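Local coordinates for IAA acetyltransferase (Bacillus cereus ATCC 14579, PDB 1Y9K), which probably transfers an acetyl group to an amine of its substrate, as an N-acetyltransferase with the GNAT fold, at residues E8-E13 with T39-Q44; G50-L55 with K80-H85; S96-G101 with C116-F121; S122-Y127 with M146-M151. All coordinates share one frame; numbering follows the deposited sequence.

The four contacts follow one another along the chain and all reach one mixed sheet. Interaction 1 pairs strand 6-10 with strand 38-43 near one end; interaction 2, centred about 10 Å away, presses helix 78-92 against the next strand, 48-56. Interaction 3 lies about 13 Å from the centre of interaction 2 and sets strand 97-103 against the segment that follows helix 107-115. Strand 119-124 then continues into interaction 4, where it pairs with strand 141-152, itself the neighbour of 97-103. Interactions 1 and 4, about 26 Å between centres, lie on opposite sides of the chain's centre, and the series joins the N-terminal strands, central helix 78-92 and C-terminal strands into one GNAT domain.

Interaction 1: residues E8-E13 with T39-Q44; sequences ERIPKE and TYVAKQ
Strand 6-10 pairs antiparallel with strand 38-43, and the contact is firmest where Glu8 faces Val41. Glu8 N donates to Val41 O at 3.0 Å and Val41 N returns a bond to Glu8 O at 2.8 Å, both nearly along the C=O axes. Ile10 N reaches Thr39 O at 3.1 Å. On the face carrying Ile10 and Val41 the packing is close. CG1 of Ile10 sits between its backbone N and carbonyl carbon (chi1 54°), so CG2 meets Val41 CG2 at 3.5 Å while CD1 touches Thr39 CG2 at 3.7 Å.

The looser, solvent side belongs to the polar chains: Arg9 is exposed, Glu8 and Lys43 partly so, whereas Thr39, Tyr40 and Val41 are buried. Arg9 crosses the Tyr40 ring obliquely, NE above one face toward the rim, guanidinium and ring planes 39° apart, and its cation-pi attraction is at most weak. Glu8 OE2 and Lys43 NZ, 3.6 Å apart, form a salt bridge between chains crossing at about a right angle. The Glu8-Val41 pair thus sets the register, apolar packing of Ile10 on Val41 and Thr39 adds to it, and the charged ends probably contribute only modest, partly screened attraction.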
loop_
_atom_site.group_PDB
_atom_site.type_symbol
_atom_site.label_atom_id
_atom_site.label_comp_id
_atom_site.label_asym_id
_atom_site.label_seq_id
_atom_site.Cartn_x
_atom_site.Cartn_y
_atom_site.Cartn_z
ATOM N N GLU A 8 -8.543 10.846 5.269
ATOM C CA GLU A 8 -9.809 10.438 5.877
ATOM C C GLU A 8 -10.279 9.070 5.365
ATOM O O GLU A 8 -9.880 8.627 4.293
ATOM C CB GLU A 8 -10.895 11.535 5.677
ATOM C CG GLU A 8 -10.874 12.240 4.297
ATOM C CD GLU A 8 -11.706 13.539 4.234
ATOM O OE1 GLU A 8 -11.365 14.532 4.929
ATOM O OE2 GLU A 8 -12.690 13.574 3.454
ATOM N N ARG A 9 -11.108 8.399 6.155
ATOM C CA ARG A 9 -11.788 7.187 5.715
ATOM C C ARG A 9 -12.832 7.432 4.641
ATOM O O ARG A 9 -13.524 8.454 4.641
ATOM C CB ARG A 9 -12.484 6.507 6.883
ATOM C CG ARG A 9 -11.636 5.467 7.507
ATOM C CD ARG A 9 -12.409 4.209 7.785
ATOM N NE ARG A 9 -12.742 3.513 6.552
ATOM C CZ ARG A 9 -13.485 2.417 6.510
ATOM N NH1 ARG A 9 -13.963 1.889 7.634
ATOM N NH2 ARG A 9 -13.745 1.849 5.344
ATOM N N ILE A 10 -12.952 6.471 3.733
ATOM C CA ILE A 10 -14.014 6.487 2.749
ATOM C C ILE A 10 -14.735 5.149 2.791
ATOM O O ILE A 10 -14.134 4.143 3.171
ATOM C CB ILE A 10 -13.496 6.788 1.311
ATOM C CG1 ILE A 10 -12.379 5.824 0.917
ATOM C CG2 ILE A 10 -13.050 8.256 1.184
ATOM C CD1 ILE A 10 -12.441 5.389 -0.511
ATOM N N PRO A 11 -16.032 5.133 2.431
ATOM C CA PRO A 11 -16.727 3.851 2.294
ATOM C C PRO A 11 -16.250 3.095 1.049
ATOM O O PRO A 11 -15.776 3.711 0.093
ATOM C CB PRO A 11 -18.193 4.265 2.155
ATOM C CG PRO A 11 -18.145 5.628 1.587
ATOM C CD PRO A 11 -16.921 6.277 2.136
ATOM N N LYS A 12 -16.372 1.773 1.066
ATOM C CA LYS A 12 -15.916 0.942 -0.059
ATOM C C LYS A 12 -16.642 1.215 -1.390
ATOM O O LYS A 12 -16.106 0.939 -2.465
ATOM C CB LYS A 12 -15.959 -0.546 0.307
ATOM C CG LYS A 12 -17.199 -1.013 1.046
ATOM C CD LYS A 12 -16.857 -2.249 1.866
ATOM C CE LYS A 12 -18.100 -2.936 2.439
ATOM N NZ LYS A 12 -17.717 -3.949 3.494
ATOM N N GLU A 13 -17.847 1.776 -1.301
ATOM C CA GLU A 13 -18.647 2.141 -2.471
ATOM C C GLU A 13 -18.122 3.407 -3.155
ATOM O O GLU A 13 -18.652 3.818 -4.187
ATOM C CB GLU A 13 -20.119 2.357 -2.077
ATOM C CG GLU A 13 -20.772 1.180 -1.350
ATOM C CD GLU A 13 -20.588 1.221 0.174
ATOM O OE1 GLU A 13 -19.960 2.175 0.690
ATOM O OE2 GLU A 13 -21.073 0.286 0.855
ATOM N N THR A 39 -10.372 1.460 3.677
ATOM C CA THR A 39 -9.734 2.349 2.715
ATOM C C THR A 39 -9.700 3.791 3.215
ATOM O O THR A 39 -10.719 4.339 3.618
ATOM C CB THR A 39 -10.446 2.297 1.354
ATOM O OG1 THR A 39 -10.634 0.933 0.958
ATOM C CG2 THR A 39 -9.642 3.028 0.295
ATOM N N TYR A 40 -8.511 4.390 3.185
ATOM C CA TYR A 40 -8.330 5.791 3.545
ATOM C C TYR A 40 -7.772 6.554 2.350
ATOM O O TYR A 40 -6.918 6.038 1.634
ATOM C CB TYR A 40 -7.409 5.922 4.767
ATOM C CG TYR A 40 -7.915 5.169 5.980
ATOM C CD1 TYR A 40 -7.893 3.770 6.014
ATOM C CD2 TYR A 40 -8.411 5.849 7.093
ATOM C CE1 TYR A 40 -8.358 3.060 7.110
ATOM C CE2 TYR A 40 -8.881 5.149 8.206
ATOM C CZ TYR A 40 -8.854 3.748 8.200
ATOM O OH TYR A 40 -9.323 3.031 9.285
ATOM N N VAL A 41 -8.265 7.766 2.117
ATOM C CA VAL A 41 -7.745 8.579 1.012
ATOM C C VAL A 41 -7.047 9.854 1.485
ATOM O O VAL A 41 -7.360 10.380 2.544
ATOM C CB VAL A 41 -8.818 8.897 -0.073
ATOM C CG1 VAL A 41 -9.364 7.614 -0.680
ATOM C CG2 VAL A 41 -9.952 9.781 0.490
ATOM N N ALA A 42 -6.086 10.322 0.691
ATOM C CA ALA A 42 -5.445 11.617 0.901
ATOM C C ALA A 42 -5.999 12.629 -0.106
ATOM O O ALA A 42 -6.105 12.336 -1.307
ATOM C CB ALA A 42 -3.939 11.495 0.764
ATOM N N LYS A 43 -6.362 13.813 0.389
ATOM C CA LYS A 43 -6.872 14.889 -0.468
ATOM C C LYS A 43 -5.997 16.135 -0.385
ATOM O O LYS A 43 -5.562 16.509 0.706
ATOM C CB LYS A 43 -8.314 15.242 -0.089
ATOM C CG LYS A 43 -9.235 14.049 0.029
ATOM C CD LYS A 43 -10.682 14.470 0.090
ATOM C CE LYS A 43 -11.562 13.264 0.370
ATOM N NZ LYS A 43 -12.951 13.450 -0.125
ATOM N N GLN A 44 -5.718 16.746 -1.541
ATOM C CA GLN A 44 -5.081 18.083 -1.621
ATOM C C GLN A 44 -5.101 18.700 -3.029
ATOM O O GLN A 44 -4.834 18.014 -4.024
ATOM C CB GLN A 44 -3.653 18.113 -1.038
ATOM C CG GLN A 44 -2.572 17.521 -1.916
ATOM C CD GLN A 44 -1.394 18.454 -2.092
ATOM O OE1 GLN A 44 -0.264 18.124 -1.723
ATOM N NE2 GLN A 44 -1.648 19.628 -2.666
#

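Interaction 2: residues G50-L55 with K80-H85; sequences GVYVLL and KKLLRH
Gly50 opens the contact by lying under the side chain of Leu82, its CA 4.0 Å from Leu82 CD1. At Val51 the side chain turns from the helix, so it is the backbone that meets Leu82: CD1 rests 3.5 Å from Val51 O. Tyr52 carries the contact. Its CG occupies the position between backbone N and carbonyl carbon (chi1 75°), and the ring projects toward helix 78-92. CD2 meets Leu82 CD2 at 3.7 Å in the ring plane, and CE2 passes 3.4 Å from Leu82 O.

Beyond the ring, Tyr52 OH and His85 ND1 share a short hydrogen bond of 2.6 Å that lies near the planes of both rings, although the planes themselves stand 55° apart. The imidazole swings there because CG of His85 is anti to its backbone N (chi1 -166°). Thr89 OG1 bonds to both Tyr52 OH and His85 O, so the phenol has a second polar partner, and the Tyr40 ring meets that of Tyr52. Leu54 points to the helix side but packs on Met62 and Ile64 of the adjoining strand. Helix 78-92 packs across the sheet onto strand 48-56 while joining parallel strands 61-69 and 97-103, a beta-alpha-beta crossover of the GNAT fold.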
loop_
_atom_site.group_PDB
_atom_site.type_symbol
_atom_site.label_atom_id
_atom_site.label_comp_id
_atom_site.label_asym_id
_atom_site.label_seq_id
_atom_site.Cartn_x
_atom_site.Cartn_y
_atom_site.Cartn_z
ATOM N N GLY A 50 -3.966 10.429 -3.036
ATOM C CA GLY A 50 -3.320 9.338 -2.331
ATOM C C GLY A 50 -4.363 8.389 -1.769
ATOM O O GLY A 50 -5.526 8.762 -1.573
ATOM N N VAL A 51 -3.955 7.152 -1.522
ATOM C CA VAL A 51 -4.849 6.157 -0.967
ATOM C C VAL A 51 -4.028 5.072 -0.281
ATOM O O VAL A 51 -2.841 4.914 -0.583
ATOM C CB VAL A 51 -5.785 5.558 -2.062
ATOM C CG1 VAL A 51 -4.984 4.842 -3.169
ATOM C CG2 VAL A 51 -6.849 4.650 -1.454
ATOM N N TYR A 52 -4.652 4.379 0.676
ATOM C CA TYR A 52 -4.171 3.097 1.176
ATOM C C TYR A 52 -5.342 2.226 1.666
ATOM O O TYR A 52 -6.393 2.742 2.054
ATOM C CB TYR A 52 -3.082 3.266 2.249
ATOM C CG TYR A 52 -3.554 3.717 3.630
ATOM C CD1 TYR A 52 -4.114 2.807 4.533
ATOM C CD2 TYR A 52 -3.400 5.048 4.045
ATOM C CE1 TYR A 52 -4.528 3.210 5.807
ATOM C CE2 TYR A 52 -3.807 5.460 5.316
ATOM C CZ TYR A 52 -4.371 4.533 6.185
ATOM O OH TYR A 52 -4.780 4.925 7.431
ATOM N N VAL A 53 -5.158 0.911 1.608
ATOM C CA VAL A 53 -6.144 -0.056 2.071
ATOM C C VAL A 53 -5.457 -0.931 3.120
ATOM O O VAL A 53 -4.394 -1.517 2.863
ATOM C CB VAL A 53 -6.696 -0.940 0.904
ATOM C CG1 VAL A 53 -7.743 -1.943 1.392
ATOM C CG2 VAL A 53 -7.284 -0.085 -0.192
ATOM N N LEU A 54 -6.068 -0.984 4.306
ATOM C CA LEU A 54 -5.659 -1.873 5.394
ATOM C C LEU A 54 -6.543 -3.103 5.412
ATOM O O LEU A 54 -7.756 -2.994 5.280
ATOM C CB LEU A 54 -5.762 -1.156 6.736
ATOM C CG LEU A 54 -4.634 -0.180 7.040
ATOM C CD1 LEU A 54 -4.863 0.503 8.372
ATOM C CD2 LEU A 54 -3.290 -0.897 7.033
ATOM N N LEU A 55 -5.933 -4.278 5.539
ATOM C CA LEU A 55 -6.686 -5.517 5.707
ATOM C C LEU A 55 -6.203 -6.245 6.956
ATOM O O LEU A 55 -5.000 -6.355 7.184
ATOM C CB LEU A 55 -6.536 -6.404 4.475
ATOM C CG LEU A 55 -7.319 -7.722 4.395
ATOM C CD1 LEU A 55 -8.814 -7.462 4.286
ATOM C CD2 LEU A 55 -6.833 -8.583 3.235
ATOM N N LYS A 80 5.158 8.917 2.663
ATOM C CA LYS A 80 5.502 9.139 4.073
ATOM C C LYS A 80 4.271 9.373 4.951
ATOM O O LYS A 80 4.078 8.674 5.950
ATOM C CB LYS A 80 6.417 10.358 4.186
ATOM C CG LYS A 80 7.885 10.073 4.393
ATOM C CD LYS A 80 8.351 10.562 5.770
ATOM C CE LYS A 80 7.946 9.611 6.903
ATOM N NZ LYS A 80 8.104 10.244 8.257
ATOM N N LYS A 81 3.449 10.355 4.568
ATOM C CA LYS A 81 2.251 10.742 5.323
ATOM C C LYS A 81 1.183 9.655 5.418
ATOM O O LYS A 81 0.645 9.421 6.498
ATOM C CB LYS A 81 1.649 12.027 4.747
ATOM C CG LYS A 81 2.290 13.292 5.288
ATOM C CD LYS A 81 2.232 14.443 4.296
ATOM C CE LYS A 81 2.862 15.699 4.889
ATOM N NZ LYS A 81 3.631 16.471 3.864
ATOM N N LEU A 82 0.879 8.999 4.297
ATOM C CA LEU A 82 -0.094 7.903 4.270
ATOM C C LEU A 82 0.352 6.736 5.145
ATOM O O LEU A 82 -0.470 6.064 5.780
ATOM C CB LEU A 82 -0.320 7.406 2.839
ATOM C CG LEU A 82 -1.185 8.234 1.880
ATOM C CD1 LEU A 82 -0.999 7.733 0.439
ATOM C CD2 LEU A 82 -2.670 8.241 2.287
ATOM N N LEU A 83 1.665 6.517 5.166
ATOM C CA LEU A 83 2.283 5.417 5.886
ATOM C C LEU A 83 2.210 5.659 7.392
ATOM O O LEU A 83 1.757 4.783 8.132
ATOM C CB LEU A 83 3.733 5.265 5.421
ATOM C CG LEU A 83 4.310 3.897 5.073
ATOM C CD1 LEU A 83 3.321 2.984 4.335
ATOM C CD2 LEU A 83 5.562 4.111 4.245
ATOM N N ARG A 84 2.655 6.839 7.836
ATOM C CA ARG A 84 2.458 7.294 9.217
ATOM C C ARG A 84 1.005 7.068 9.660
ATOM O O ARG A 84 0.764 6.526 10.742
ATOM C CB ARG A 84 2.818 8.785 9.381
ATOM C CG ARG A 84 4.318 9.144 9.260
ATOM C CD ARG A 84 4.650 10.500 9.942
ATOM N NE ARG A 84 4.402 11.691 9.106
ATOM C CZ ARG A 84 3.249 12.369 9.041
ATOM N NH1 ARG A 84 3.149 13.438 8.256
ATOM N NH2 ARG A 84 2.186 11.991 9.748
ATOM N N HIS A 85 0.055 7.460 8.804
ATOM C CA HIS A 85 -1.384 7.339 9.091
ATOM C C HIS A 85 -1.860 5.887 9.182
ATOM O O HIS A 85 -2.679 5.559 10.049
ATOM C CB HIS A 85 -2.208 8.102 8.049
ATOM C CG HIS A 85 -3.643 8.321 8.431
ATOM N ND1 HIS A 85 -4.578 7.307 8.446
ATOM C CD2 HIS A 85 -4.314 9.451 8.761
ATOM C CE1 HIS A 85 -5.756 7.798 8.786
ATOM N NE2 HIS A 85 -5.624 9.098 8.980
#

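Interaction 3: residues S96-G101 with C116-F121; sequences SKLEVG and CGFRIF
In this part of the GNAT fold strand 97-103, helix 107-115 and strand 119-124 form a beta-alpha-beta crossover whose two strands are separated in the sheet by strand 141-152, and the segment after the helix brings Phe118 back onto strand 97-103. The Phe118 ring is the centre of the contact. Val100 CG1 sits over one of its faces in a CH-pi contact, 3.9 Å from the Phe118 ring centroid and 19° off the normal. At the far end of the ring Leu98 CD2 touches Phe118 CZ at 3.6 Å, and Leu98 O lies near the ring plane, 3.4 Å from Phe118 CE2. Tyr113 of helix 107-115 and Met151 of strand 141-152 also pack on this ring.

What places Phe118 is the helix end just before it. Gly117, at a positive phi of 110°, forms a Schellman motif that turns the chain out of the helix, and Phe118 then points to the strand with CG beside its own backbone N (chi1 -73°).

Farther out, long side chains reach across the intervening strand. Lys97 NZ stands over a face of the Phe121 ring, 4.8 Å from its centroid, as a cation-pi pair. Lys97 NZ also forms a salt bridge with Glu99 OE2 at 3.0 Å, through the anti lone pair of that oxygen, which lies 3.6 Å from Phe121 CZ.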
loop_
_atom_site.group_PDB
_atom_site.type_symbol
_atom_site.label_atom_id
_atom_site.label_comp_id
_atom_site.label_asym_id
_atom_site.label_seq_id
_atom_site.Cartn_x
_atom_site.Cartn_y
_atom_site.Cartn_z
ATOM N N SER A 96 -0.841 -5.420 16.803
ATOM C CA SER A 96 0.552 -5.415 17.236
ATOM C C SER A 96 1.542 -5.574 16.067
ATOM O O SER A 96 2.749 -5.407 16.249
ATOM C CB SER A 96 0.786 -6.506 18.286
ATOM O OG SER A 96 0.663 -7.793 17.704
ATOM N N LYS A 97 1.031 -5.884 14.875
ATOM C CA LYS A 97 1.879 -6.107 13.701
ATOM C C LYS A 97 1.270 -5.456 12.453
ATOM O O LYS A 97 0.088 -5.643 12.159
ATOM C CB LYS A 97 2.098 -7.615 13.476
ATOM C CG LYS A 97 3.272 -7.965 12.565
ATOM C CD LYS A 97 3.470 -9.485 12.429
ATOM C CE LYS A 97 4.944 -9.832 12.195
ATOM N NZ LYS A 97 5.169 -10.734 11.010
ATOM N N LEU A 98 2.086 -4.677 11.742
ATOM C CA LEU A 98 1.710 -4.125 10.441
ATOM C C LEU A 98 2.633 -4.656 9.340
ATOM O O LEU A 98 3.852 -4.628 9.483
ATOM C CB LEU A 98 1.697 -2.585 10.462
ATOM C CG LEU A 98 1.124 -1.857 9.231
ATOM C CD1 LEU A 98 -0.361 -2.171 8.963
ATOM C CD2 LEU A 98 1.347 -0.356 9.334
ATOM N N GLU A 99 2.033 -5.158 8.261
ATOM C CA GLU A 99 2.775 -5.685 7.115
ATOM C C GLU A 99 2.486 -4.925 5.825
ATOM O O GLU A 99 1.416 -4.337 5.637
ATOM C CB GLU A 99 2.509 -7.176 6.919
ATOM C CG GLU A 99 2.873 -8.020 8.157
ATOM C CD GLU A 99 2.755 -9.513 7.928
ATOM O OE1 GLU A 99 1.916 -9.944 7.124
ATOM O OE2 GLU A 99 3.504 -10.276 8.571
ATOM N N VAL A 100 3.474 -4.941 4.942
ATOM C CA VAL A 100 3.354 -4.377 3.618
ATOM C C VAL A 100 4.233 -5.211 2.681
ATOM O O VAL A 100 5.341 -5.618 3.040
ATOM C CB VAL A 100 3.757 -2.871 3.617
ATOM C CG1 VAL A 100 5.256 -2.689 3.917
ATOM C CG2 VAL A 100 3.357 -2.190 2.301
ATOM N N GLY A 101 3.718 -5.482 1.486
ATOM C CA GLY A 101 4.495 -6.147 0.447
ATOM C C GLY A 101 4.785 -5.155 -0.654
ATOM O O GLY A 101 4.062 -4.163 -0.814
ATOM N N CYS A 116 10.628 4.193 7.324
ATOM C CA CYS A 116 9.449 4.329 8.169
ATOM C C CYS A 116 9.299 3.214 9.227
ATOM O O CYS A 116 8.312 3.182 9.943
ATOM C CB CYS A 116 8.188 4.449 7.296
ATOM S SG CYS A 116 8.146 5.957 6.233
ATOM N N GLY A 117 10.267 2.309 9.324
ATOM C CA GLY A 117 10.270 1.310 10.398
ATOM C C GLY A 117 9.991 -0.138 10.023
ATOM O O GLY A 117 10.098 -1.023 10.864
ATOM N N PHE A 118 9.624 -0.383 8.769
ATOM C CA PHE A 118 9.393 -1.739 8.268
ATOM C C PHE A 118 10.697 -2.518 8.058
ATOM O O PHE A 118 11.702 -1.970 7.600
ATOM C CB PHE A 118 8.584 -1.697 6.970
ATOM C CG PHE A 118 7.134 -1.332 7.172
ATOM C CD1 PHE A 118 6.716 -0.002 7.089
ATOM C CD2 PHE A 118 6.183 -2.318 7.446
ATOM C CE1 PHE A 118 5.369 0.337 7.274
ATOM C CE2 PHE A 118 4.836 -1.986 7.633
ATOM C CZ PHE A 118 4.433 -0.661 7.548
ATOM N N ARG A 119 10.679 -3.796 8.407
ATOM C CA ARG A 119 11.826 -4.648 8.202
ATOM C C ARG A 119 11.496 -5.768 7.210
ATOM O O ARG A 119 10.440 -6.401 7.310
ATOM C CB ARG A 119 12.306 -5.215 9.535
ATOM C CG ARG A 119 13.650 -5.919 9.451
ATOM C CD ARG A 119 13.949 -6.613 10.742
ATOM N NE ARG A 119 15.239 -7.291 10.713
ATOM C CZ ARG A 119 15.741 -7.966 11.738
ATOM N NH1 ARG A 119 15.045 -8.057 12.863
ATOM N NH2 ARG A 119 16.921 -8.565 11.642
ATOM N N ILE A 120 12.397 -6.002 6.259
ATOM C CA ILE A 120 12.220 -7.057 5.260
ATOM C C ILE A 120 12.438 -8.402 5.941
ATOM O O ILE A 120 13.445 -8.594 6.615
ATOM C CB ILE A 120 13.216 -6.897 4.064
ATOM C CG1 ILE A 120 13.045 -5.552 3.345
ATOM C CG2 ILE A 120 13.077 -8.043 3.071
ATOM C CD1 ILE A 120 14.333 -5.097 2.594
ATOM N N PHE A 121 11.498 -9.330 5.764
ATOM C CA PHE A 121 11.571 -10.632 6.445
ATOM C C PHE A 121 11.376 -11.849 5.537
ATOM O O PHE A 121 11.713 -12.949 5.922
ATOM C CB PHE A 121 10.624 -10.689 7.666
ATOM C CG PHE A 121 9.159 -10.827 7.313
ATOM C CD1 PHE A 121 8.557 -12.082 7.243
ATOM C CD2 PHE A 121 8.372 -9.704 7.077
ATOM C CE1 PHE A 121 7.200 -12.214 6.919
ATOM C CE2 PHE A 121 7.013 -9.832 6.763
ATOM C CZ PHE A 121 6.433 -11.084 6.682
#

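Interaction 4: residues S122-Y127 with M146-M151; sequences SIDFDY and MIRLAM
Strands 119-124 and 141-152 run antiparallel, tied by three backbone bonds. Arg148 N donates to Ser122 O at 2.7 Å, approaching from above the carbonyl plane; Asp124 N gives to Met146 O at 2.8 Å and Met146 N to Asp124 O at 2.9 Å, both in plane.

Arg148 can be followed outward over the face it shares with Ser122, Asp124 and Met146. Its CB lies 3.4 Å from Ser122 O and also packs on Ser122 CB. CG, set beside the backbone N (chi1 -53°), stays over the same carbonyl. The chain then bends at chi2 and chi3, bringing CD to 3.6 Å from Asp124 OD2. NE is 4.1 Å from Asp124 OD2, which lies well out of the guanidinium plane, so any attraction is probably electrostatic only, with no N-H directed at the oxygen. At the tip, NH1 forms a salt bridge with Glu63, and NH2 has a long, weak ion pair with Glu99.

On the reverse face Ile123 and Ile147 lie side by side, and Ile147 packs on Leu110 of helix 107-115. A type II turn from Asp124 to Tyr127 ends the pairing and folds the Tyr127 ring beside the selenomethionine Met146. That chain, bent at chi2 and chi3, hangs its CE over the ring face as a CH-pi contact, 4.0 Å from the Tyr127 centroid; its SE, oblique to the ring, makes a Met-aromatic contact. Such antiparallel pairing of the last two long strands is characteristic of the C-terminal half of the GNAT fold, with a short helix and a small strand in the connection here.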
loop_
_atom_site.group_PDB
_atom_site.type_symbol
_atom_site.label_atom_id
_atom_site.label_comp_id
_atom_site.label_asym_id
_atom_site.label_seq_id
_atom_site.Cartn_x
_atom_site.Cartn_y
_atom_site.Cartn_z
ATOM N N SER A 122 10.864 -11.649 4.326
ATOM C CA SER A 122 10.441 -12.767 3.485
ATOM C C SER A 122 10.205 -12.366 2.023
ATOM O O SER A 122 10.000 -11.195 1.717
ATOM C CB SER A 122 9.151 -13.372 4.054
ATOM O OG SER A 122 9.117 -14.762 3.809
ATOM N N ILE A 123 10.215 -13.367 1.145
ATOM C CA ILE A 123 10.013 -13.210 -0.297
ATOM C C ILE A 123 8.973 -14.234 -0.786
ATOM O O ILE A 123 9.176 -15.439 -0.611
ATOM C CB ILE A 123 11.339 -13.444 -1.086
ATOM C CG1 ILE A 123 12.463 -12.551 -0.561
ATOM C CG2 ILE A 123 11.139 -13.201 -2.589
ATOM C CD1 ILE A 123 13.840 -13.197 -0.617
ATOM N N ASP A 124 7.863 -13.766 -1.360
ATOM C CA ASP A 124 6.971 -14.645 -2.123
ATOM C C ASP A 124 7.468 -14.682 -3.564
ATOM O O ASP A 124 7.270 -13.721 -4.314
ATOM C CB ASP A 124 5.507 -14.164 -2.130
ATOM C CG ASP A 124 4.854 -14.174 -0.758
ATOM O OD1 ASP A 124 5.296 -14.929 0.149
ATOM O OD2 ASP A 124 3.852 -13.424 -0.597
ATOM N N PHE A 125 8.099 -15.787 -3.953
ATOM C CA PHE A 125 8.651 -15.927 -5.297
ATOM C C PHE A 125 7.575 -16.074 -6.368
ATOM O O PHE A 125 6.611 -16.806 -6.186
ATOM C CB PHE A 125 9.642 -17.100 -5.367
ATOM C CG PHE A 125 10.888 -16.877 -4.568
ATOM C CD1 PHE A 125 11.073 -17.525 -3.347
ATOM C CD2 PHE A 125 11.879 -15.997 -5.025
ATOM C CE1 PHE A 125 12.233 -17.308 -2.592
ATOM C CE2 PHE A 125 13.036 -15.770 -4.276
ATOM C CZ PHE A 125 13.215 -16.430 -3.058
ATOM N N ASP A 126 7.762 -15.369 -7.480
ATOM C CA ASP A 126 6.894 -15.459 -8.660
ATOM C C ASP A 126 5.472 -14.949 -8.409
ATOM O O ASP A 126 4.550 -15.268 -9.160
ATOM C CB ASP A 126 6.864 -16.888 -9.226
ATOM C CG ASP A 126 8.211 -17.332 -9.770
ATOM O OD1 ASP A 126 8.824 -16.579 -10.568
ATOM O OD2 ASP A 126 8.649 -18.448 -9.404
ATOM N N TYR A 127 5.306 -14.150 -7.362
ATOM C CA TYR A 127 4.001 -13.639 -6.979
ATOM C C TYR A 127 3.304 -12.947 -8.148
ATOM O O TYR A 127 2.132 -13.221 -8.437
ATOM C CB TYR A 127 4.141 -12.671 -5.803
ATOM C CG TYR A 127 2.838 -12.048 -5.361
ATOM C CD1 TYR A 127 2.098 -12.596 -4.302
ATOM C CD2 TYR A 127 2.335 -10.910 -5.999
ATOM C CE1 TYR A 127 0.885 -12.017 -3.894
ATOM C CE2 TYR A 127 1.130 -10.333 -5.602
ATOM C CZ TYR A 127 0.417 -10.888 -4.552
ATOM O OH TYR A 127 -0.767 -10.299 -4.167
HETATM N N MSE A 146 7.342 -10.791 -4.599
HETATM C CA MSE A 146 6.875 -9.875 -3.557
HETATM C C MSE A 146 7.808 -9.933 -2.352
HETATM O O MSE A 146 7.966 -10.973 -1.707
HETATM C CB MSE A 146 5.425 -10.183 -3.146
HETATM C CG MSE A 146 4.725 -9.116 -2.289
HETATM SE SE MSE A 146 4.339 -7.561 -3.168
HETATM C CE MSE A 146 2.605 -7.836 -3.552
ATOM N N ILE A 147 8.448 -8.809 -2.068
ATOM C CA ILE A 147 9.233 -8.668 -0.850
ATOM C C ILE A 147 8.278 -8.309 0.289
ATOM O O ILE A 147 7.470 -7.375 0.170
ATOM C CB ILE A 147 10.366 -7.594 -0.995
ATOM C CG1 ILE A 147 11.238 -7.846 -2.243
ATOM C CG2 ILE A 147 11.201 -7.496 0.276
ATOM C CD1 ILE A 147 11.755 -9.253 -2.430
ATOM N N ARG A 148 8.369 -9.060 1.382
ATOM C CA ARG A 148 7.452 -8.929 2.512
ATOM C C ARG A 148 8.165 -8.194 3.639
ATOM O O ARG A 148 9.309 -8.530 3.995
ATOM C CB ARG A 148 6.990 -10.310 3.004
ATOM C CG ARG A 148 6.389 -11.233 1.934
ATOM C CD ARG A 148 4.986 -10.791 1.566
ATOM N NE ARG A 148 4.058 -10.972 2.686
ATOM C CZ ARG A 148 2.888 -10.343 2.816
ATOM N NH1 ARG A 148 2.490 -9.473 1.884
ATOM N NH2 ARG A 148 2.114 -10.586 3.883
ATOM N N LEU A 149 7.495 -7.184 4.183
ATOM C CA LEU A 149 8.054 -6.380 5.257
ATOM C C LEU A 149 7.058 -6.296 6.408
ATOM O O LEU A 149 5.842 -6.416 6.210
ATOM C CB LEU A 149 8.432 -4.963 4.773
ATOM C CG LEU A 149 9.426 -4.689 3.633
ATOM C CD1 LEU A 149 8.738 -4.658 2.258
ATOM C CD2 LEU A 149 10.135 -3.371 3.885
ATOM N N ALA A 150 7.576 -6.094 7.613
ATOM C CA ALA A 150 6.734 -6.063 8.796
ATOM C C ALA A 150 7.254 -5.094 9.834
ATOM O O ALA A 150 8.440 -4.768 9.887
ATOM C CB ALA A 150 6.588 -7.451 9.389
HETATM N N MSE A 151 6.332 -4.652 10.669
HETATM C CA MSE A 151 6.597 -3.678 11.694
HETATM C C MSE A 151 5.840 -4.116 12.956
HETATM O O MSE A 151 4.640 -4.444 12.900
HETATM C CB MSE A 151 6.070 -2.335 11.208
HETATM C CG MSE A 151 6.608 -1.149 11.938
HETATM SE SE MSE A 151 5.657 0.323 11.546
HETATM C CE MSE A 151 6.705 1.543 12.304
#